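Local coordinates for protein amidohydrolase (Brucella melitensis biovar Abortus, PDB 4F0L) that is a metal-dependent hydrolase of the amidohydrolase family that binds an iron(III) ion and probably acts as a deaminase, at residues L64-F69 against L111-D116; I326-D329 against L333-I336; R149-A154 against M159-L164. All coordinates share one frame; numbering follows the deposited sequence.

Contact 1 of 3, residues L64-F69 against L111-D116. With FE (Fe (III) ion), chain E.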
ATOM      1  N   LEU B  64       0.943 -14.553 -10.730  1.00 12.62           N
ATOM      2  CA  LEU B  64       1.325 -15.965 -10.838  1.00 13.10           C
ATOM      3  C   LEU B  64       0.761 -16.900  -9.757  1.00 13.26           C
ATOM      4  O   LEU B  64       1.073 -18.071  -9.775  1.00 13.70           O
ATOM      5  CB  LEU B  64       2.855 -16.102 -10.949  1.00 13.56           C
ATOM      6  CG  LEU B  64       3.777 -15.476  -9.912  1.00 13.50           C
ATOM      7  CD1 LEU B  64       3.263 -15.722  -8.502  1.00 13.01           C
ATOM      8  CD2 LEU B  64       5.164 -16.066 -10.115  1.00 14.14           C
ATOM      9  N   HIS B  65      -0.100 -16.405  -8.857  1.00 12.72           N
ATOM     10  CA  HIS B  65      -0.631 -17.240  -7.747  1.00 12.98           C
ATOM     11  C   HIS B  65      -1.853 -16.584  -7.183  1.00 12.89           C
ATOM     12  O   HIS B  65      -1.786 -15.474  -6.634  1.00 11.98           O
ATOM     13  CB  HIS B  65       0.399 -17.383  -6.643  1.00 13.22           C
ATOM     14  CG  HIS B  65       0.035 -18.354  -5.563  1.00 13.39           C
ATOM     15  ND1 HIS B  65       0.113 -19.699  -5.741  1.00 13.90           N
ATOM     16  CD2 HIS B  65      -0.367 -18.156  -4.253  1.00 13.50           C
ATOM     17  CE1 HIS B  65      -0.277 -20.315  -4.604  1.00 14.25           C
ATOM     18  NE2 HIS B  65      -0.537 -19.378  -3.687  1.00 13.72           N
ATOM     19  N   SER B  66      -2.968 -17.277  -7.350  1.00 13.66           N
ATOM     20  CA  SER B  66      -4.297 -16.829  -6.976  1.00 14.08           C
ATOM     21  C   SER B  66      -5.130 -18.007  -6.477  1.00 15.02           C
ATOM     22  O   SER B  66      -5.062 -19.099  -7.014  1.00 14.69           O
ATOM     23  CB  SER B  66      -4.981 -16.192  -8.184  1.00 13.92           C
ATOM     24  OG  SER B  66      -6.375 -16.085  -8.021  1.00 14.33           O
ATOM     25  N   HIS B  67      -5.889 -17.763  -5.413  1.00 16.04           N
ATOM     26  CA  HIS B  67      -7.014 -18.603  -5.031  1.00 17.20           C
ATOM     27  C   HIS B  67      -8.248 -17.797  -5.171  1.00 16.80           C
ATOM     28  O   HIS B  67      -8.606 -17.022  -4.267  1.00 16.22           O
ATOM     29  CB  HIS B  67      -6.876 -19.088  -3.593  1.00 18.88           C
ATOM     30  CG  HIS B  67      -5.491 -19.527  -3.250  1.00 20.34           C
ATOM     31  ND1 HIS B  67      -4.880 -20.528  -3.892  1.00 23.18           N
ATOM     32  CD2 HIS B  67      -4.593 -19.049  -2.315  1.00 21.07           C
ATOM     33  CE1 HIS B  67      -3.636 -20.685  -3.369  1.00 23.04           C
ATOM     34  NE2 HIS B  67      -3.475 -19.781  -2.412  1.00 21.59           N
ATOM     35  N   ALA B  68      -8.951 -18.002  -6.282  1.00 16.61           N
ATOM     36  CA  ALA B  68     -10.001 -17.076  -6.701  1.00 16.44           C
ATOM     37  C   ALA B  68     -11.086 -16.915  -5.639  1.00 17.05           C
ATOM     38  O   ALA B  68     -11.533 -15.807  -5.389  1.00 16.77           O
ATOM     39  CB  ALA B  68     -10.618 -17.488  -8.028  1.00 16.16           C
ATOM     40  N   PHE B  69     -11.484 -18.002  -4.982  1.00 18.03           N
ATOM     41  CA  PHE B  69     -12.594 -17.932  -4.018  1.00 18.53           C
ATOM     42  C   PHE B  69     -12.321 -17.018  -2.835  1.00 17.98           C
ATOM     43  O   PHE B  69     -13.246 -16.472  -2.271  1.00 17.00           O
ATOM     44  CB  PHE B  69     -13.024 -19.334  -3.537  1.00 20.08           C
ATOM     45  CG  PHE B  69     -12.064 -19.985  -2.577  1.00 20.82           C
ATOM     46  CD1 PHE B  69     -12.187 -19.788  -1.220  1.00 21.59           C
ATOM     47  CD2 PHE B  69     -11.037 -20.813  -3.042  1.00 21.39           C
ATOM     48  CE1 PHE B  69     -11.300 -20.401  -0.335  1.00 22.19           C
ATOM     49  CE2 PHE B  69     -10.154 -21.424  -2.171  1.00 21.32           C
ATOM     50  CZ  PHE B  69     -10.283 -21.213  -0.810  1.00 21.65           C
ATOM     51  N   LEU B 111     -14.832 -14.444 -11.861  1.00 13.78           N
ATOM     52  CA  LEU B 111     -14.979 -13.418 -12.889  1.00 14.00           C
ATOM     53  C   LEU B 111     -14.676 -12.032 -12.348  1.00 14.29           C
ATOM     54  O   LEU B 111     -13.867 -11.288 -12.949  1.00 14.77           O
ATOM     55  CB  LEU B 111     -16.351 -13.463 -13.578  1.00 14.36           C
ATOM     56  CG  LEU B 111     -16.615 -12.346 -14.603  1.00 14.62           C
ATOM     57  CD1 LEU B 111     -15.609 -12.399 -15.734  1.00 14.14           C
ATOM     58  CD2 LEU B 111     -18.050 -12.397 -15.137  1.00 15.00           C
ATOM     59  N   ARG B 112     -15.275 -11.671 -11.212  1.00 14.36           N
ATOM     60  CA  ARG B 112     -15.095 -10.320 -10.692  1.00 14.35           C
ATOM     61  C   ARG B 112     -13.651 -10.086 -10.253  1.00 13.58           C
ATOM     62  O   ARG B 112     -13.125  -8.985 -10.400  1.00 13.12           O
ATOM     63  CB  ARG B 112     -16.065 -10.042  -9.545  1.00 15.17           C
ATOM     64  CG  ARG B 112     -16.063  -8.619  -9.040  1.00 15.54           C
ATOM     65  CD  ARG B 112     -16.509  -7.645 -10.139  1.00 16.17           C
ATOM     66  NE  ARG B 112     -16.368  -6.226  -9.789  1.00 16.44           N
ATOM     67  CZ  ARG B 112     -15.224  -5.524  -9.858  1.00 16.18           C
ATOM     68  NH1 ARG B 112     -14.094  -6.067 -10.268  1.00 15.59           N
ATOM     69  NH2 ARG B 112     -15.222  -4.256  -9.505  1.00 16.07           N
ATOM     70  N   LEU B 113     -13.019 -11.122  -9.729  1.00 13.23           N
ATOM     71  CA  LEU B 113     -11.582 -11.080  -9.439  1.00 13.06           C
ATOM     72  C   LEU B 113     -10.711 -10.845 -10.666  1.00 13.17           C
ATOM     73  O   LEU B 113      -9.794  -9.995 -10.657  1.00 13.55           O
ATOM     74  CB  LEU B 113     -11.151 -12.379  -8.805  1.00 12.58           C
ATOM     75  CG  LEU B 113      -9.638 -12.536  -8.667  1.00 12.37           C
ATOM     76  CD1 LEU B 113      -9.040 -11.422  -7.822  1.00 12.19           C
ATOM     77  CD2 LEU B 113      -9.246 -13.945  -8.157  1.00 12.14           C
ATOM     78  N   TYR B 114     -11.005 -11.582 -11.728  1.00 13.31           N
ATOM     79  CA  TYR B 114     -10.188 -11.458 -12.931  1.00 13.19           C
ATOM     80  C   TYR B 114     -10.410 -10.093 -13.583  1.00 13.15           C
ATOM     81  O   TYR B 114      -9.479  -9.521 -14.150  1.00 12.33           O
ATOM     82  CB  TYR B 114     -10.414 -12.644 -13.905  1.00 13.16           C
ATOM     83  CG  TYR B 114     -10.048 -14.021 -13.325  1.00 13.16           C
ATOM     84  CD1 TYR B 114      -9.110 -14.159 -12.296  1.00 13.31           C
ATOM     85  CD2 TYR B 114     -10.632 -15.178 -13.810  1.00 13.35           C
ATOM     86  CE1 TYR B 114      -8.799 -15.398 -11.761  1.00 13.12           C
ATOM     87  CE2 TYR B 114     -10.311 -16.401 -13.302  1.00 13.31           C
ATOM     88  CZ  TYR B 114      -9.401 -16.515 -12.276  1.00 13.29           C
ATOM     89  OH  TYR B 114      -9.077 -17.744 -11.739  1.00 13.24           O
ATOM     90  N   VAL B 115     -11.624  -9.543 -13.481  1.00 13.78           N
ATOM     91  CA  VAL B 115     -11.848  -8.172 -13.918  1.00 13.78           C
ATOM     92  C   VAL B 115     -10.981  -7.179 -13.112  1.00 14.11           C
ATOM     93  O   VAL B 115     -10.334  -6.276 -13.667  1.00 13.49           O
ATOM     94  CB  VAL B 115     -13.333  -7.798 -13.849  1.00 14.72           C
ATOM     95  CG1 VAL B 115     -13.514  -6.270 -13.811  1.00 14.08           C
ATOM     96  CG2 VAL B 115     -14.110  -8.452 -15.001  1.00 15.27           C
ATOM     97  N   ASP B 116     -10.994  -7.329 -11.797  1.00 14.27           N
ATOM     98  CA  ASP B 116     -10.167  -6.500 -10.919  1.00 15.33           C
ATOM     99  C   ASP B 116      -8.652  -6.631 -11.304  1.00 13.97           C
ATOM    100  O   ASP B 116      -7.923  -5.636 -11.436  1.00 13.52           O
ATOM    101  CB  ASP B 116     -10.426  -6.971  -9.479  1.00 16.97           C
ATOM    102  CG  ASP B 116     -10.441  -5.859  -8.484  1.00 19.93           C
ATOM    103  OD1 ASP B 116      -9.562  -4.980  -8.641  1.00 23.72           O
ATOM    104  OD2 ASP B 116     -11.280  -5.903  -7.510  1.00 21.51           O
TER
HETATM  105 FE    FE E 501      -1.440 -19.407  -1.713  1.00 32.76          FE
HETATM  106  O   HOH W   1      -0.232 -18.590  -0.099  1.00 25.98           O
HETATM  107  O   HOH W   2      -2.592 -19.674   0.231  1.00 32.69           O
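Leu-113 presses a single methyl, CD2, into the chain at Ser-66 and Ala-68, and this one contact carries most of the interface between the end of strand 56-66 and helix 103-119. The methyl approaches Ala-68 CA at 3.5 Å and Ser-66 OG at 3.6 Å. Leu-113 holds CG anti to its own N (chi1 171°), which carries CD2 out from the helix toward Ser-66 and Ala-68. Ala-68 adds its own methyl, with CB 3.8 Å from Leu-113 CD2. One residue on, Tyr-114 leans in with its phenol oxygen, and OH comes to 4.0 Å from Ala-68 CB. No hydrogen bond links the two segments directly. Instead the hydroxyls of Ser-66 and Tyr-114 both bond OE1 of Glu-127, while OE2 of that residue accepts the backbone N-H of Ala-68, so one carboxylate serves both segments. Ser-66 OG also bonds Asn-331. The helix thus packs on the back of the chain that carries His-65 and His-67, whose NE2 atoms each lie 2.2 Å from the iron. Two waters, His-241 and Asp-329 complete its six ligands. A His-X-His pair at the end of the first barrel strand is the metal-binding signature of the TIM-barrel amidohydrolases; here helix 103-119 packs behind it.

Contact 2 of 3, residues I326-D329 against L333-I336. With FE (Fe (III) ion), chain E.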
ATOM      1  N   ILE B 326       5.010 -12.097  -9.049  1.00 12.56           N
ATOM      2  CA  ILE B 326       4.091 -11.717  -7.996  1.00 12.07           C
ATOM      3  C   ILE B 326       2.715 -12.304  -8.199  1.00 12.15           C
ATOM      4  O   ILE B 326       2.231 -12.446  -9.339  1.00 12.20           O
ATOM      5  CB  ILE B 326       3.945 -10.184  -7.845  1.00 11.99           C
ATOM      6  CG1 ILE B 326       3.607  -9.523  -9.198  1.00 11.89           C
ATOM      7  CG2 ILE B 326       5.220  -9.604  -7.218  1.00 11.82           C
ATOM      8  CD1 ILE B 326       3.217  -8.050  -9.096  1.00 11.48           C
ATOM      9  N   GLY B 327       2.100 -12.655  -7.070  1.00 11.95           N
ATOM     10  CA  GLY B 327       0.747 -13.145  -7.041  1.00 12.23           C
ATOM     11  C   GLY B 327      -0.089 -12.535  -5.934  1.00 12.36           C
ATOM     12  O   GLY B 327       0.374 -12.368  -4.807  1.00 12.86           O
ATOM     13  N   SER B 328      -1.347 -12.248  -6.252  1.00 12.68           N
ATOM     14  CA  SER B 328      -2.271 -11.656  -5.277  1.00 12.97           C
ATOM     15  C   SER B 328      -2.725 -12.659  -4.200  1.00 13.30           C
ATOM     16  O   SER B 328      -3.157 -12.262  -3.126  1.00 13.04           O
ATOM     17  CB  SER B 328      -3.476 -11.104  -6.008  1.00 13.00           C
ATOM     18  OG  SER B 328      -3.109 -10.027  -6.846  1.00 13.43           O
ATOM     19  N   ASP B 329      -2.663 -13.943  -4.527  1.00 13.65           N
ATOM     20  CA  ASP B 329      -2.721 -15.044  -3.530  1.00 14.48           C
ATOM     21  C   ASP B 329      -4.075 -15.072  -2.815  1.00 14.16           C
ATOM     22  O   ASP B 329      -5.022 -15.676  -3.352  1.00 14.46           O
ATOM     23  CB  ASP B 329      -1.520 -14.974  -2.573  1.00 14.90           C
ATOM     24  CG  ASP B 329      -1.450 -16.168  -1.583  1.00 16.58           C
ATOM     25  OD1 ASP B 329      -2.264 -17.115  -1.684  1.00 18.25           O
ATOM     26  OD2 ASP B 329      -0.552 -16.187  -0.723  1.00 17.80           O
ATOM     27  N   LEU B 333      -6.215  -7.694  -1.688  1.00 13.44           N
ATOM     28  CA  LEU B 333      -6.020  -6.353  -2.299  1.00 13.93           C
ATOM     29  C   LEU B 333      -5.232  -6.527  -3.595  1.00 12.84           C
ATOM     30  O   LEU B 333      -4.159  -7.137  -3.580  1.00 12.43           O
ATOM     31  CB  LEU B 333      -5.265  -5.376  -1.340  1.00 14.29           C
ATOM     32  CG  LEU B 333      -5.057  -3.896  -1.845  1.00 15.24           C
ATOM     33  CD1 LEU B 333      -6.335  -3.315  -2.334  1.00 16.11           C
ATOM     34  CD2 LEU B 333      -4.582  -2.940  -0.773  1.00 16.56           C
ATOM     35  N   ILE B 334      -5.779  -6.020  -4.692  1.00 12.85           N
ATOM     36  CA  ILE B 334      -5.290  -6.310  -6.047  1.00 12.66           C
ATOM     37  C   ILE B 334      -4.538  -5.081  -6.617  1.00 12.68           C
ATOM     38  O   ILE B 334      -5.132  -4.055  -6.780  1.00 13.02           O
ATOM     39  CB  ILE B 334      -6.453  -6.655  -7.026  1.00 12.88           C
ATOM     40  CG1 ILE B 334      -7.372  -7.759  -6.478  1.00 12.77           C
ATOM     41  CG2 ILE B 334      -5.879  -7.041  -8.401  1.00 12.76           C
ATOM     42  CD1 ILE B 334      -6.658  -9.039  -6.027  1.00 12.43           C
ATOM     43  N   GLY B 335      -3.233  -5.203  -6.873  1.00 12.39           N
ATOM     44  CA  GLY B 335      -2.471  -4.110  -7.460  1.00 12.76           C
ATOM     45  C   GLY B 335      -1.015  -4.429  -7.731  1.00 12.62           C
ATOM     46  O   GLY B 335      -0.345  -5.053  -6.914  1.00 12.99           O
ATOM     47  N   ILE B 336      -0.517  -4.016  -8.891  1.00 12.72           N
ATOM     48  CA  ILE B 336       0.907  -4.243  -9.215  1.00 12.32           C
ATOM     49  C   ILE B 336       1.731  -3.333  -8.329  1.00 12.62           C
ATOM     50  O   ILE B 336       2.715  -3.765  -7.763  1.00 12.76           O
ATOM     51  CB  ILE B 336       1.207  -3.964 -10.709  1.00 12.33           C
ATOM     52  CG1 ILE B 336       0.525  -5.013 -11.612  1.00 12.15           C
ATOM     53  CG2 ILE B 336       2.704  -3.849 -10.931  1.00 12.33           C
ATOM     54  CD1 ILE B 336       0.651  -4.788 -13.111  1.00 12.78           C
TER
HETATM   55 FE    FE E 501      -1.440 -19.407  -1.713  1.00 32.76          FE
HETATM   56  O   HOH W   3      -2.427  -7.879  -5.504  1.00 10.59           O
HETATM   57  O   HOH W   4      -3.795  -9.670  -2.163  1.00 15.22           O
HETATM   58  O   HOH W   1      -0.232 -18.590  -0.099  1.00 25.98           O
HETATM   59  O   HOH W   2      -2.592 -19.674   0.231  1.00 32.69           O
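Water does most of the polar joining between Ser-328 and the chain at Leu-333 and Gly-335, where no direct hydrogen bond is made. Water 3 accepts a bond from Ser-328 OG at 2.6 Å, donates one to Leu-333 O at 2.7 Å and accepts a third from Gly-335 N at 3.1 Å. Gly-335 sits at the N-cap of helix 336-351, so the bridge ties the serine to the start of that helix. A second solvent molecule, water 4, donates to Ser-328 O at 2.8 Å and accepts a longer bond from Leu-333 N at 3.2 Å. Direct touches are few and are van der Waals contacts. In Ile-334 a chi2 of -52° bends CD1 back to Ser-328, 3.8 Å from both its CB and its OG, and Ile-326 CD1 only grazes Ile-336 CA. Asp-329 follows directly on Ser-328, and its OD1 binds the iron at 2.4 Å. The loop runs from strand 323-326, whose end hydrogen-bonds to strand 56-66, to helix 336-351; Ile-334 rests against helix 103-119, Ile-326 and Ile-336 both meet Phe-122 of strand 122-129, and Leu-333 packs on Phe-417 of the second subunit.

Contact 3 of 3, residues R149-A154 against M159-L164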
ATOM      1  N   ARG B 149     -15.413 -23.891 -14.145  1.00 20.43           N
ATOM      2  CA  ARG B 149     -15.919 -22.558 -13.757  1.00 20.09           C
ATOM      3  C   ARG B 149     -14.835 -21.476 -13.820  1.00 18.35           C
ATOM      4  O   ARG B 149     -15.097 -20.335 -14.268  1.00 17.00           O
ATOM      5  CB  ARG B 149     -16.526 -22.601 -12.367  1.00 20.60           C
ATOM      6  CG  ARG B 149     -17.740 -23.520 -12.267  1.00 22.25           C
ATOM      7  CD  ARG B 149     -18.888 -23.020 -13.133  1.00 23.77           C
ATOM      8  NE  ARG B 149     -20.078 -23.836 -12.952  1.00 25.50           N
ATOM      9  CZ  ARG B 149     -21.330 -23.432 -13.180  1.00 27.07           C
ATOM     10  NH1 ARG B 149     -21.618 -22.193 -13.581  1.00 27.82           N
ATOM     11  NH2 ARG B 149     -22.324 -24.281 -12.987  1.00 28.70           N
ATOM     12  N   ILE B 150     -13.624 -21.839 -13.386  1.00 17.56           N
ATOM     13  CA  ILE B 150     -12.460 -20.951 -13.473  1.00 16.65           C
ATOM     14  C   ILE B 150     -12.217 -20.593 -14.918  1.00 16.64           C
ATOM     15  O   ILE B 150     -12.126 -19.405 -15.272  1.00 16.49           O
ATOM     16  CB  ILE B 150     -11.199 -21.609 -12.877  1.00 16.61           C
ATOM     17  CG1 ILE B 150     -11.340 -21.796 -11.373  1.00 17.00           C
ATOM     18  CG2 ILE B 150      -9.942 -20.827 -13.218  1.00 15.64           C
ATOM     19  CD1 ILE B 150     -11.759 -20.557 -10.603  1.00 17.70           C
ATOM     20  N   ALA B 151     -12.160 -21.617 -15.767  1.00 16.33           N
ATOM     21  CA  ALA B 151     -11.923 -21.392 -17.166  1.00 16.77           C
ATOM     22  C   ALA B 151     -13.036 -20.561 -17.836  1.00 17.01           C
ATOM     23  O   ALA B 151     -12.729 -19.696 -18.658  1.00 16.55           O
ATOM     24  CB  ALA B 151     -11.693 -22.695 -17.892  1.00 17.41           C
ATOM     25  N   ALA B 152     -14.293 -20.799 -17.474  1.00 17.30           N
ATOM     26  CA  ALA B 152     -15.393 -19.992 -17.971  1.00 17.74           C
ATOM     27  C   ALA B 152     -15.248 -18.548 -17.531  1.00 17.52           C
ATOM     28  O   ALA B 152     -15.482 -17.627 -18.348  1.00 16.93           O
ATOM     29  CB  ALA B 152     -16.755 -20.543 -17.538  1.00 19.12           C
ATOM     30  N   ALA B 153     -14.874 -18.337 -16.256  1.00 16.68           N
ATOM     31  CA  ALA B 153     -14.669 -16.989 -15.731  1.00 16.00           C
ATOM     32  C   ALA B 153     -13.518 -16.278 -16.483  1.00 15.62           C
ATOM     33  O   ALA B 153     -13.678 -15.157 -16.981  1.00 15.40           O
ATOM     34  CB  ALA B 153     -14.388 -17.041 -14.222  1.00 15.28           C
ATOM     35  N   ALA B 154     -12.388 -16.953 -16.620  1.00 14.85           N
ATOM     36  CA  ALA B 154     -11.272 -16.382 -17.366  1.00 14.74           C
ATOM     37  C   ALA B 154     -11.659 -16.038 -18.823  1.00 15.75           C
ATOM     38  O   ALA B 154     -11.276 -14.968 -19.335  1.00 15.36           O
ATOM     39  CB  ALA B 154     -10.059 -17.327 -17.344  1.00 14.65           C
ATOM     40  N   MET B 159      -9.191 -12.946 -19.654  1.00 14.38           N
ATOM     41  CA  MET B 159      -7.953 -13.071 -18.881  1.00 13.67           C
ATOM     42  C   MET B 159      -7.182 -14.330 -19.317  1.00 13.66           C
ATOM     43  O   MET B 159      -7.791 -15.385 -19.533  1.00 13.62           O
ATOM     44  CB  MET B 159      -8.309 -13.191 -17.394  1.00 13.53           C
ATOM     45  CG  MET B 159      -7.165 -13.628 -16.497  1.00 13.35           C
ATOM     46  SD  MET B 159      -5.850 -12.393 -16.445  1.00 13.20           S
ATOM     47  CE  MET B 159      -6.435 -11.469 -15.022  1.00 12.48           C
ATOM     48  N   GLY B 160      -5.853 -14.208 -19.473  1.00 13.84           N
ATOM     49  CA  GLY B 160      -5.012 -15.374 -19.824  1.00 14.25           C
ATOM     50  C   GLY B 160      -5.001 -16.308 -18.633  1.00 14.15           C
ATOM     51  O   GLY B 160      -5.079 -15.847 -17.514  1.00 13.81           O
ATOM     52  N   LEU B 161      -4.935 -17.611 -18.868  1.00 14.47           N
ATOM     53  CA  LEU B 161      -5.030 -18.598 -17.774  1.00 14.11           C
ATOM     54  C   LEU B 161      -3.924 -19.652 -17.852  1.00 14.42           C
ATOM     55  O   LEU B 161      -3.799 -20.373 -18.838  1.00 14.87           O
ATOM     56  CB  LEU B 161      -6.396 -19.304 -17.824  1.00 14.08           C
ATOM     57  CG  LEU B 161      -6.670 -20.396 -16.766  1.00 14.02           C
ATOM     58  CD1 LEU B 161      -6.553 -19.859 -15.340  1.00 13.04           C
ATOM     59  CD2 LEU B 161      -8.066 -20.993 -17.007  1.00 14.23           C
ATOM     60  N   THR B 162      -3.124 -19.713 -16.810  1.00 13.73           N
ATOM     61  CA  THR B 162      -2.370 -20.887 -16.496  1.00 14.18           C
ATOM     62  C   THR B 162      -3.049 -21.556 -15.320  1.00 13.90           C
ATOM     63  O   THR B 162      -2.980 -21.087 -14.180  1.00 14.50           O
ATOM     64  CB  THR B 162      -0.906 -20.550 -16.191  1.00 13.87           C
ATOM     65  OG1 THR B 162      -0.307 -19.992 -17.362  1.00 13.88           O
ATOM     66  CG2 THR B 162      -0.155 -21.775 -15.746  1.00 13.76           C
ATOM     67  N   LEU B 163      -3.706 -22.661 -15.591  1.00 14.22           N
ATOM     68  CA  LEU B 163      -4.508 -23.348 -14.597  1.00 14.38           C
ATOM     69  C   LEU B 163      -3.661 -24.412 -13.934  1.00 15.16           C
ATOM     70  O   LEU B 163      -3.017 -25.211 -14.615  1.00 15.81           O
ATOM     71  CB  LEU B 163      -5.739 -23.972 -15.245  1.00 14.74           C
ATOM     72  CG  LEU B 163      -6.692 -24.801 -14.389  1.00 14.21           C
ATOM     73  CD1 LEU B 163      -7.429 -23.903 -13.390  1.00 13.10           C
ATOM     74  CD2 LEU B 163      -7.663 -25.507 -15.331  1.00 14.70           C
ATOM     75  N   LEU B 164      -3.646 -24.393 -12.599  1.00 15.36           N
ATOM     76  CA  LEU B 164      -2.760 -25.246 -11.812  1.00 15.56           C
ATOM     77  C   LEU B 164      -3.597 -26.014 -10.754  1.00 15.93           C
ATOM     78  O   LEU B 164      -3.666 -25.620  -9.582  1.00 15.82           O
ATOM     79  CB  LEU B 164      -1.698 -24.372 -11.138  1.00 15.05           C
ATOM     80  CG  LEU B 164      -0.810 -23.547 -12.089  1.00 15.32           C
ATOM     81  CD1 LEU B 164      -0.083 -22.460 -11.299  1.00 15.09           C
ATOM     82  CD2 LEU B 164       0.175 -24.391 -12.896  1.00 15.97           C
TER
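Apolar side chains make most of the meeting between Ile-150, Ala-151 and Ala-154 on the helix and Leu-161 and Leu-163 on the strand. The leucines alternate with Thr-162, so both face the helix. A chi1 of -67° sets CG1 of Ile-150 beside the backbone N and CG2 anti to it, and CG2 is the branch that meets the strand, 4.0 Å from Leu-163 CD1 and 4.1 Å from Leu-161 CD1. The Ile-150 and Leu-161 side chains cross at about a right angle. The other methyl of Leu-161, CD2, settles over the alanines, 3.9 Å from Ala-151 CA and 4.2 Å from Ala-154 CB. The sole hydrogen bond across the contact is between backbones: Met-159 N donates to Ala-154 O at 2.9 Å, bent to 144°. Its five-residue span is consistent with the 6→1 bond of a Schellman motif, and it closes the reversing turn. The axes of segments 149-154 and 160-164 approach to 8.9 Å and run nearly antiparallel (163°), as the returning half of the beta-alpha-beta unit 122-129, 145-157 and 160-167. Helix 103-119 flanks one side through Tyr-114 and Met-117, and helix 189-203 covers Ala-151 and Leu-163.

Contacts 1 and 2 meet at the iron, and contact 3 lies behind contact 1. The first two, with centres 9 Å apart, share the metal and its two waters, and their metal-bearing chains are probably joined by hydrogen bonds, His-65 O to Asp-329 N at 2.7 Å and Leu-64 N to Ile-326 O at 2.8 Å. Their outer halves also meet, Leu-113 CD1 lying 3.8 Å from Ile-334 CD1. Contact 3 packs on contact 1 with Tyr-114 OH 3.5 Å from Ile-150 CG2. Contacts 2 and 3 do not touch: their nearest atoms are about 8 Å apart and their centres 16 Å. The side chain of Ile-150 is about 14 Å from the bound iron.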